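Local coordinates for periplasmic binding protein (Thermotoga lettingae TMO, PDB 4RY8), which binds 5-methylthioribose in the cleft between its two lobes and probably delivers it, as a periplasmic solute-binding protein, to a sugar transporter, at residues C[116-121]-C[150-155]; C[123-128]-C[202-207]. All coordinates share one frame; numbering follows the deposited sequence.

Interaction 1 (C[116-121]-C[150-155]); sequences QDDLLI and LDKRDK. With SR1 (5-S-methyl-5-thio-alpha-D-ribofuranose), chain G.
R153 carries this contact. Its side chain runs extended from CG to NE and brings the guanidinium between D118 and the bound sugar SR1. R153 presents its side to D118. NE and NH2 of R153 both turn to the single atom D118 OD1, and the NH2 to OD1 distance is very short, 2.5 Å. The NE bond to OD1 is longer, 2.9 Å, and bent to 130°. OD1 lies near the guanidinium plane, but the two flat groups are turned 56° against each other, so the donors reach OD1 from above the carboxylate plane. The two bonds fix the rotation of the guanidinium, and its charge would favour the carboxylate form of D118. The other N-H groups then face the sugar: R153 NH1 donates to SR1 O3 at 2.9 Å, and NH2 to SR1 O2 at 3.1 Å. Q116 is extended beyond CG and brings NE2 to the guanidinium edge, in its plane. This NE2 gives a second bond to SR1 O2, 3.0 Å long. T253 holds the amide at OE1. Q116 and R153 thus belong to the sugar pocket. The methyl I121 CD1 packs obliquely against the guanidinium.

K152 crosses D118 obliquely, CB to CB at 3.7 Å. A water bridges D118 OD2 to K152 NZ, which also forms a salt bridge with E115. L119 CD2 rests on K152 O. D117 N-caps the helix, with OD1 accepting from L120 N. The contact joins the first turn of helix 118-132 to the start of helix 148-163. V230 of strand 226-230 packs on both I121 and R153, and Y123 of the second subunit packs on L119.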
ATOM      1  N   GLN C 116       7.291   1.108 -10.373  1.00 16.62           N
ATOM      2  CA  GLN C 116       5.879   0.746 -10.390  1.00 21.45           C
ATOM      3  C   GLN C 116       5.225   0.733  -9.024  1.00 24.23           C
ATOM      4  O   GLN C 116       4.219   0.020  -8.816  1.00 18.48           O
ATOM      5  CB  GLN C 116       5.738  -0.604 -11.009  1.00 17.34           C
ATOM      6  CG  GLN C 116       6.291  -0.654 -12.401  1.00 18.24           C
ATOM      7  CD  GLN C 116       6.385  -2.048 -12.923  1.00 24.76           C
ATOM      8  OE1 GLN C 116       5.535  -2.498 -13.675  1.00 18.64           O
ATOM      9  NE2 GLN C 116       7.414  -2.744 -12.532  1.00 16.12           N
ATOM     10  N   ASP C 117       5.764   1.563  -8.123  1.00 17.27           N
ATOM     11  CA  ASP C 117       5.341   1.627  -6.724  1.00 17.99           C
ATOM     12  C   ASP C 117       5.487   0.220  -6.209  1.00 18.96           C
ATOM     13  O   ASP C 117       4.519  -0.442  -5.864  1.00 21.30           O
ATOM     14  CB  ASP C 117       3.926   2.197  -6.513  1.00 20.21           C
ATOM     15  CG  ASP C 117       3.684   2.621  -5.092  1.00 24.81           C
ATOM     16  OD1 ASP C 117       4.434   2.194  -4.172  1.00 22.48           O
ATOM     17  OD2 ASP C 117       2.776   3.423  -4.854  1.00 25.24           O
ATOM     18  N   ASP C 118       6.724  -0.250  -6.131  1.00 21.71           N
ATOM     19  CA  ASP C 118       6.940  -1.665  -5.743  1.00 16.71           C
ATOM     20  C   ASP C 118       6.572  -2.074  -4.300  1.00 16.21           C
ATOM     21  O   ASP C 118       6.247  -3.259  -4.030  1.00 14.88           O
ATOM     22  CB  ASP C 118       8.338  -2.107  -6.094  1.00 21.86           C
ATOM     23  CG  ASP C 118       8.534  -2.213  -7.579  1.00 19.60           C
ATOM     24  OD1 ASP C 118       7.780  -2.979  -8.255  1.00 20.17           O
ATOM     25  OD2 ASP C 118       9.375  -1.455  -8.070  1.00 19.38           O
ATOM     26  N   LEU C 119       6.646  -1.110  -3.395  1.00 16.25           N
ATOM     27  CA  LEU C 119       6.177  -1.320  -2.048  1.00 16.77           C
ATOM     28  C   LEU C 119       4.660  -1.551  -2.083  1.00 17.64           C
ATOM     29  O   LEU C 119       4.146  -2.468  -1.482  1.00 16.17           O
ATOM     30  CB  LEU C 119       6.547  -0.140  -1.192  1.00 16.97           C
ATOM     31  CG  LEU C 119       8.045   0.001  -0.922  1.00 20.34           C
ATOM     32  CD1 LEU C 119       8.354   1.235  -0.113  1.00 24.46           C
ATOM     33  CD2 LEU C 119       8.560  -1.255  -0.249  1.00 21.13           C
ATOM     34  N   LEU C 120       3.911  -0.745  -2.810  1.00 19.03           N
ATOM     35  CA  LEU C 120       2.499  -1.054  -2.914  1.00 18.17           C
ATOM     36  C   LEU C 120       2.198  -2.412  -3.575  1.00 18.91           C
ATOM     37  O   LEU C 120       1.327  -3.139  -3.097  1.00 20.16           O
ATOM     38  CB  LEU C 120       1.748   0.064  -3.662  1.00 19.95           C
ATOM     39  CG  LEU C 120       0.233  -0.109  -3.742  1.00 19.57           C
ATOM     40  CD1 LEU C 120      -0.482  -0.120  -2.410  1.00 21.65           C
ATOM     41  CD2 LEU C 120      -0.352   1.030  -4.574  1.00 21.12           C
ATOM     42  N   ILE C 121       2.914  -2.745  -4.656  1.00 19.13           N
ATOM     43  CA  ILE C 121       2.752  -4.005  -5.369  1.00 17.28           C
ATOM     44  C   ILE C 121       2.956  -5.156  -4.391  1.00 19.07           C
ATOM     45  O   ILE C 121       2.175  -6.068  -4.355  1.00 16.98           O
ATOM     46  CB  ILE C 121       3.764  -4.211  -6.543  1.00 17.49           C
ATOM     47  CG1 ILE C 121       3.538  -3.280  -7.737  1.00 31.38           C
ATOM     48  CG2 ILE C 121       3.694  -5.658  -7.042  1.00 17.24           C
ATOM     49  CD1 ILE C 121       4.608  -3.446  -8.819  1.00 29.51           C
ATOM     50  N   LEU C 150      12.452  -6.404  -6.782  1.00 20.30           N
ATOM     51  CA  LEU C 150      12.227  -7.644  -6.041  1.00 21.05           C
ATOM     52  C   LEU C 150      12.435  -7.445  -4.568  1.00 19.63           C
ATOM     53  O   LEU C 150      11.679  -8.042  -3.786  1.00 20.72           O
ATOM     54  CB  LEU C 150      13.107  -8.779  -6.521  1.00 20.54           C
ATOM     55  CG  LEU C 150      12.924  -9.036  -8.014  1.00 18.28           C
ATOM     56  CD1 LEU C 150      13.678 -10.272  -8.445  1.00 21.10           C
ATOM     57  CD2 LEU C 150      11.437  -9.190  -8.320  1.00 20.35           C
ATOM     58  N   ASP C 151      13.472  -6.655  -4.214  1.00 27.11           N
ATOM     59  CA  ASP C 151      13.821  -6.358  -2.826  1.00 20.45           C
ATOM     60  C   ASP C 151      12.758  -5.489  -2.129  1.00 17.36           C
ATOM     61  O   ASP C 151      12.415  -5.720  -0.996  1.00 20.53           O
ATOM     62  CB  ASP C 151      15.135  -5.570  -2.712  1.00 19.28           C
ATOM     63  CG  ASP C 151      16.399  -6.389  -2.995  1.00 32.03           C
ATOM     64  OD1 ASP C 151      16.424  -7.608  -2.949  1.00 23.23           O
ATOM     65  OD2 ASP C 151      17.401  -5.749  -3.300  1.00 17.86           O
ATOM     66  N   LYS C 152      12.268  -4.459  -2.815  1.00 17.13           N
ATOM     67  CA  LYS C 152      11.110  -3.696  -2.354  1.00 19.78           C
ATOM     68  C   LYS C 152       9.890  -4.631  -2.109  1.00 16.63           C
ATOM     69  O   LYS C 152       9.265  -4.620  -1.030  1.00 17.31           O
ATOM     70  CB  LYS C 152      10.750  -2.649  -3.383  1.00 15.66           C
ATOM     71  CG  LYS C 152      11.738  -1.532  -3.505  1.00 18.66           C
ATOM     72  CD  LYS C 152      11.490  -0.685  -4.756  1.00 20.01           C
ATOM     73  CE  LYS C 152      12.713   0.203  -5.045  1.00 27.54           C
ATOM     74  NZ  LYS C 152      12.568   1.078  -6.264  1.00 19.62           N
ATOM     75  N   ARG C 153       9.539  -5.435  -3.093  1.00 16.45           N
ATOM     76  CA  ARG C 153       8.422  -6.366  -2.887  1.00 17.35           C
ATOM     77  C   ARG C 153       8.722  -7.309  -1.738  1.00 24.65           C
ATOM     78  O   ARG C 153       7.832  -7.614  -0.948  1.00 18.11           O
ATOM     79  CB  ARG C 153       8.164  -7.163  -4.110  1.00 17.47           C
ATOM     80  CG  ARG C 153       7.653  -6.253  -5.204  1.00 18.49           C
ATOM     81  CD  ARG C 153       7.723  -6.861  -6.591  1.00 21.61           C
ATOM     82  NE  ARG C 153       7.681  -5.811  -7.625  1.00 21.17           N
ATOM     83  CZ  ARG C 153       7.952  -5.987  -8.918  1.00 16.98           C
ATOM     84  NH1 ARG C 153       8.256  -7.193  -9.378  1.00 18.08           N
ATOM     85  NH2 ARG C 153       7.936  -4.938  -9.766  1.00 15.71           N
ATOM     86  N   ASP C 154       9.975  -7.755  -1.622  1.00 15.54           N
ATOM     87  CA  ASP C 154      10.288  -8.705  -0.533  1.00 15.51           C
ATOM     88  C   ASP C 154       9.923  -8.163   0.875  1.00 15.27           C
ATOM     89  O   ASP C 154       9.336  -8.880   1.709  1.00 15.45           O
ATOM     90  CB  ASP C 154      11.739  -9.122  -0.612  1.00 18.90           C
ATOM     91  CG  ASP C 154      12.129 -10.053   0.500  1.00 19.08           C
ATOM     92  OD1 ASP C 154      11.760 -11.240   0.514  1.00 19.67           O
ATOM     93  OD2 ASP C 154      12.737  -9.525   1.399  1.00 25.72           O
ATOM     94  N   LYS C 155      10.229  -6.886   1.127  1.00 17.20           N
ATOM     95  CA  LYS C 155       9.966  -6.254   2.422  1.00 15.87           C
ATOM     96  C   LYS C 155       8.522  -6.334   2.822  1.00 16.61           C
ATOM     97  O   LYS C 155       8.162  -6.480   3.993  1.00 16.19           O
ATOM     98  CB  LYS C 155      10.433  -4.804   2.406  1.00 19.42           C
ATOM     99  CG  LYS C 155      11.942  -4.588   2.348  1.00 23.52           C
ATOM    100  CD  LYS C 155      12.614  -5.072   3.618  1.00 26.36           C
ATOM    101  CE  LYS C 155      14.006  -4.492   3.781  1.00 37.16           C
ATOM    102  NZ  LYS C 155      14.671  -4.992   5.017  1.00 40.04           N
TER
HETATM  103  CS  SR1 G 401      14.440  -9.371 -12.539  1.00 25.10           C
HETATM  104  S   SR1 G 401      13.587  -7.940 -11.916  1.00 20.45           S
HETATM  105  C5  SR1 G 401      11.998  -8.378 -12.663  1.00 25.11           C
HETATM  106  C4  SR1 G 401      10.931  -7.332 -12.349  1.00 20.17           C
HETATM  107  O4  SR1 G 401      11.417  -6.121 -12.830  1.00 23.29           O
HETATM  108  C1  SR1 G 401      10.384  -5.360 -13.487  1.00 43.30           C
HETATM  109  O1  SR1 G 401      10.197  -4.198 -12.753  1.00 27.28           O
HETATM  110  C2  SR1 G 401       9.101  -6.176 -13.524  1.00 30.48           C
HETATM  111  O2  SR1 G 401       7.975  -5.689 -12.744  1.00 20.18           O
HETATM  112  C3  SR1 G 401       9.582  -7.526 -13.032  1.00 21.80           C
HETATM  113  O3  SR1 G 401       8.640  -8.098 -12.135  1.00 22.86           O
HETATM  114  O   HOH W   1      11.799  -0.665  -8.207  1.00 24.65           O

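Interaction 2 (C[123-128]-C[202-207]). With SR1 (5-S-methyl-5-thio-alpha-D-ribofuranose), chain G.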
ATOM      1  N   TYR C 123       2.780  -5.292  -1.139  1.00 20.84           N
ATOM      2  CA  TYR C 123       1.730  -5.259  -0.172  1.00 18.55           C
ATOM      3  C   TYR C 123       0.423  -5.752  -0.810  1.00 18.80           C
ATOM      4  O   TYR C 123      -0.255  -6.607  -0.276  1.00 17.63           O
ATOM      5  CB  TYR C 123       1.487  -3.836   0.347  1.00 17.51           C
ATOM      6  CG  TYR C 123       0.364  -3.876   1.334  1.00 23.99           C
ATOM      7  CD1 TYR C 123       0.523  -4.593   2.508  1.00 21.08           C
ATOM      8  CD2 TYR C 123      -0.918  -3.353   1.045  1.00 22.33           C
ATOM      9  CE1 TYR C 123      -0.504  -4.721   3.405  1.00 29.18           C
ATOM     10  CE2 TYR C 123      -1.958  -3.470   1.966  1.00 29.93           C
ATOM     11  CZ  TYR C 123      -1.728  -4.165   3.157  1.00 28.20           C
ATOM     12  OH  TYR C 123      -2.705  -4.357   4.122  1.00 35.72           O
ATOM     13  N   LEU C 124       0.098  -5.258  -1.982  1.00 17.20           N
ATOM     14  CA  LEU C 124      -1.207  -5.650  -2.541  1.00 22.88           C
ATOM     15  C   LEU C 124      -1.267  -7.132  -2.839  1.00 22.83           C
ATOM     16  O   LEU C 124      -2.258  -7.799  -2.510  1.00 17.86           O
ATOM     17  CB  LEU C 124      -1.547  -4.863  -3.791  1.00 20.21           C
ATOM     18  CG  LEU C 124      -1.881  -3.379  -3.690  1.00 33.22           C
ATOM     19  CD1 LEU C 124      -2.068  -2.844  -5.104  1.00 25.29           C
ATOM     20  CD2 LEU C 124      -3.097  -3.081  -2.820  1.00 25.48           C
ATOM     21  N   ILE C 125      -0.220  -7.679  -3.448  1.00 18.31           N
ATOM     22  CA  ILE C 125      -0.305  -9.091  -3.838  1.00 19.29           C
ATOM     23  C   ILE C 125      -0.185  -9.964  -2.613  1.00 16.87           C
ATOM     24  O   ILE C 125      -0.887 -10.978  -2.530  1.00 17.95           O
ATOM     25  CB  ILE C 125       0.673  -9.507  -4.980  1.00 16.10           C
ATOM     26  CG1 ILE C 125       0.306 -10.884  -5.510  1.00 16.15           C
ATOM     27  CG2 ILE C 125       2.146  -9.503  -4.443  1.00 15.32           C
ATOM     28  CD1 ILE C 125      -0.986 -11.017  -6.304  1.00 19.59           C
ATOM     29  N   SER C 126       0.736  -9.634  -1.685  1.00 21.50           N
ATOM     30  CA  SER C 126       0.886 -10.462  -0.482  1.00 18.02           C
ATOM     31  C   SER C 126      -0.388 -10.490   0.409  1.00 19.14           C
ATOM     32  O   SER C 126      -0.781 -11.565   0.879  1.00 22.87           O
ATOM     33  CB  SER C 126       2.192 -10.106   0.356  1.00 18.06           C
ATOM     34  OG  SER C 126       3.314  -9.954  -0.479  1.00 16.46           O
ATOM     35  N   LYS C 127      -1.018  -9.335   0.628  1.00 17.40           N
ATOM     36  CA  LYS C 127      -2.317  -9.237   1.325  1.00 24.73           C
ATOM     37  C   LYS C 127      -3.431 -10.005   0.608  1.00 20.06           C
ATOM     38  O   LYS C 127      -4.264 -10.593   1.276  1.00 18.87           O
ATOM     39  CB  LYS C 127      -2.807  -7.795   1.463  1.00 25.57           C
ATOM     40  CG  LYS C 127      -4.323  -7.741   1.727  1.00 33.05           C
ATOM     41  CD  LYS C 127      -4.872  -6.357   1.896  1.00 27.17           C
ATOM     42  CE  LYS C 127      -5.252  -5.719   0.600  1.00 30.45           C
ATOM     43  NZ  LYS C 127      -5.465  -4.261   0.774  1.00 44.11           N
ATOM     44  N   GLN C 128      -3.421 -10.014  -0.727  1.00 20.21           N
ATOM     45  CA  GLN C 128      -4.479 -10.717  -1.496  1.00 21.97           C
ATOM     46  C   GLN C 128      -4.384 -12.224  -1.187  1.00 24.10           C
ATOM     47  O   GLN C 128      -5.371 -12.885  -0.941  1.00 19.66           O
ATOM     48  CB  GLN C 128      -4.276 -10.478  -2.975  1.00 23.53           C
ATOM     49  CG  GLN C 128      -5.340 -11.071  -3.869  1.00 29.86           C
ATOM     50  CD  GLN C 128      -6.570 -10.248  -3.823  1.00 39.29           C
ATOM     51  OE1 GLN C 128      -6.657  -9.308  -3.026  1.00 27.10           O
ATOM     52  NE2 GLN C 128      -7.522 -10.559  -4.689  1.00 38.90           N
ATOM     53  N   LEU C 202       3.586 -17.507  -4.206  1.00 19.79           N
ATOM     54  CA  LEU C 202       3.720 -16.083  -4.341  1.00 17.57           C
ATOM     55  C   LEU C 202       5.017 -15.830  -5.103  1.00 19.83           C
ATOM     56  O   LEU C 202       6.133 -16.081  -4.628  1.00 17.79           O
ATOM     57  CB  LEU C 202       3.724 -15.427  -2.970  1.00 17.62           C
ATOM     58  CG  LEU C 202       3.950 -13.933  -2.941  1.00 20.42           C
ATOM     59  CD1 LEU C 202       2.748 -13.222  -3.554  1.00 19.17           C
ATOM     60  CD2 LEU C 202       4.205 -13.482  -1.495  1.00 17.33           C
ATOM     61  N   ALA C 203       4.869 -15.316  -6.293  1.00 16.95           N
ATOM     62  CA  ALA C 203       5.952 -15.172  -7.265  1.00 16.50           C
ATOM     63  C   ALA C 203       6.038 -13.732  -7.678  1.00 22.89           C
ATOM     64  O   ALA C 203       5.107 -13.168  -8.268  1.00 17.88           O
ATOM     65  CB  ALA C 203       5.698 -16.039  -8.474  1.00 24.01           C
ATOM     66  N   MET C 204       7.179 -13.130  -7.411  1.00 16.30           N
ATOM     67  CA  MET C 204       7.330 -11.670  -7.503  1.00 15.42           C
ATOM     68  C   MET C 204       7.779 -11.137  -8.909  1.00 15.79           C
ATOM     69  O   MET C 204       8.117  -9.993  -9.041  1.00 15.56           O
ATOM     70  CB  MET C 204       8.259 -11.225  -6.353  1.00 18.32           C
ATOM     71  CG  MET C 204       7.643 -11.300  -4.921  1.00 17.50           C
ATOM     72  SD  MET C 204       5.964 -10.517  -4.813  1.00 14.61           S
ATOM     73  CE  MET C 204       5.826 -10.337  -3.042  1.00 28.46           C
ATOM     74  N   TRP C 205       7.781 -11.981  -9.933  1.00 20.58           N
ATOM     75  CA  TRP C 205       7.963 -11.550 -11.354  1.00 23.92           C
ATOM     76  C   TRP C 205       7.136 -12.499 -12.224  1.00 16.79           C
ATOM     77  O   TRP C 205       7.105 -13.674 -11.895  1.00 16.37           O
ATOM     78  CB  TRP C 205       9.486 -11.610 -11.675  1.00 17.75           C
ATOM     79  CG  TRP C 205       9.900 -11.396 -13.103  1.00 19.66           C
ATOM     80  CD1 TRP C 205       9.249 -10.679 -14.071  1.00 18.24           C
ATOM     81  CD2 TRP C 205      11.084 -11.866 -13.695  1.00 19.93           C
ATOM     82  NE1 TRP C 205       9.953 -10.699 -15.236  1.00 18.60           N
ATOM     83  CE2 TRP C 205      11.095 -11.428 -15.034  1.00 24.17           C
ATOM     84  CE3 TRP C 205      12.147 -12.640 -13.228  1.00 19.60           C
ATOM     85  CZ2 TRP C 205      12.128 -11.745 -15.911  1.00 22.02           C
ATOM     86  CZ3 TRP C 205      13.155 -12.955 -14.087  1.00 20.06           C
ATOM     87  CH2 TRP C 205      13.166 -12.505 -15.398  1.00 21.11           C
ATOM     88  N   ASP C 206       6.426 -12.055 -13.298  1.00 20.16           N
ATOM     89  CA  ASP C 206       5.627 -13.000 -14.044  1.00 17.37           C
ATOM     90  C   ASP C 206       6.399 -14.171 -14.662  1.00 23.66           C
ATOM     91  O   ASP C 206       5.823 -15.230 -14.866  1.00 24.93           O
ATOM     92  CB  ASP C 206       4.637 -12.347 -15.098  1.00 19.66           C
ATOM     93  CG  ASP C 206       5.346 -11.555 -16.207  1.00 22.95           C
ATOM     94  OD1 ASP C 206       6.579 -11.389 -16.196  1.00 19.64           O
ATOM     95  OD2 ASP C 206       4.635 -11.087 -17.157  1.00 23.42           O
ATOM     96  N   GLU C 207       7.692 -14.024 -14.935  1.00 25.45           N
ATOM     97  CA  GLU C 207       8.508 -15.148 -15.430  1.00 22.03           C
ATOM     98  C   GLU C 207       8.690 -16.269 -14.379  1.00 20.26           C
ATOM     99  O   GLU C 207       8.688 -17.468 -14.721  1.00 20.88           O
ATOM    100  CB  GLU C 207       9.859 -14.650 -15.952  1.00 20.05           C
ATOM    101  CG  GLU C 207       9.747 -13.798 -17.203  1.00 23.04           C
ATOM    102  CD  GLU C 207       9.135 -14.538 -18.375  1.00 26.10           C
ATOM    103  OE1 GLU C 207       9.583 -15.660 -18.719  1.00 25.44           O
ATOM    104  OE2 GLU C 207       8.201 -13.992 -18.984  1.00 25.18           O
TER
HETATM  105  CS  SR1 G 401      14.440  -9.371 -12.539  1.00 25.10           C
HETATM  106  S   SR1 G 401      13.587  -7.940 -11.916  1.00 20.45           S
HETATM  107  C5  SR1 G 401      11.998  -8.378 -12.663  1.00 25.11           C
HETATM  108  C4  SR1 G 401      10.931  -7.332 -12.349  1.00 20.17           C
HETATM  109  O4  SR1 G 401      11.417  -6.121 -12.830  1.00 23.29           O
HETATM  110  C1  SR1 G 401      10.384  -5.360 -13.487  1.00 43.30           C
HETATM  111  O1  SR1 G 401      10.197  -4.198 -12.753  1.00 27.28           O
HETATM  112  C2  SR1 G 401       9.101  -6.176 -13.524  1.00 30.48           C
HETATM  113  O2  SR1 G 401       7.975  -5.689 -12.744  1.00 20.18           O
HETATM  114  C3  SR1 G 401       9.582  -7.526 -13.032  1.00 21.80           C
HETATM  115  O3  SR1 G 401       8.640  -8.098 -12.135  1.00 22.86           O
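Four buried side chains make the tight part of this contact, and it is almost wholly apolar. I125 puts CG1 anti to its backbone N (chi1 -168°). Its CG2 then lies between N and the carbonyl carbon. Both branches meet L202 CD1, with CG2 to CD1 at 3.9 Å, and the two side chains run antiparallel past one another. M204 is bent at chi2 (-49°), which lays its thioether along the helix surface. There SD lies 4.0 Å from I125 CG2. The methyl M204 CE approaches S126 OG at 3.6 Å. This hydroxyl is bonded to the carbonyl of G122 one turn back, so its polar need is met within the helix.

The helix is more open at L124, K127 and Q128, which are partly exposed and do not touch 202-207. W205 turns away from this contact and packs on the ligand. SR1 C5 lies over one face of its indole, 3.6 Å above the plane and displaced from the ring centre, a CH-pi type of packing. E207 CB covers the opposite face. Strand 200-203 lies between strands 137-142 and 226-230, and helix 118-132 packs on it here, with W157 of helix 148-163 touching both S126 and L202.

Overall arrangement
Both interactions use helix 118-132: its N-terminal turn in interaction 1, the following turns in interaction 2. Their centres are 9 Å apart. They join directly where R153 NH1 makes a probable hydrogen bond to M204 O, 2.8 Å, while L150 CD2 packs on the same oxygen. R153 NH1 therefore ties the strand-end loop to the sugar. Around SR1 the two contacts divide the work. Segments 116-121 and 150-155 supply polar groups, and 202-207 supplies the indole face. D103, D231 and H79 add further hydrogen bonds to the ligand. The second subunit reaches both contacts, with its Y123 and K127 bonded to D117, and its D117 to Y123 and K127.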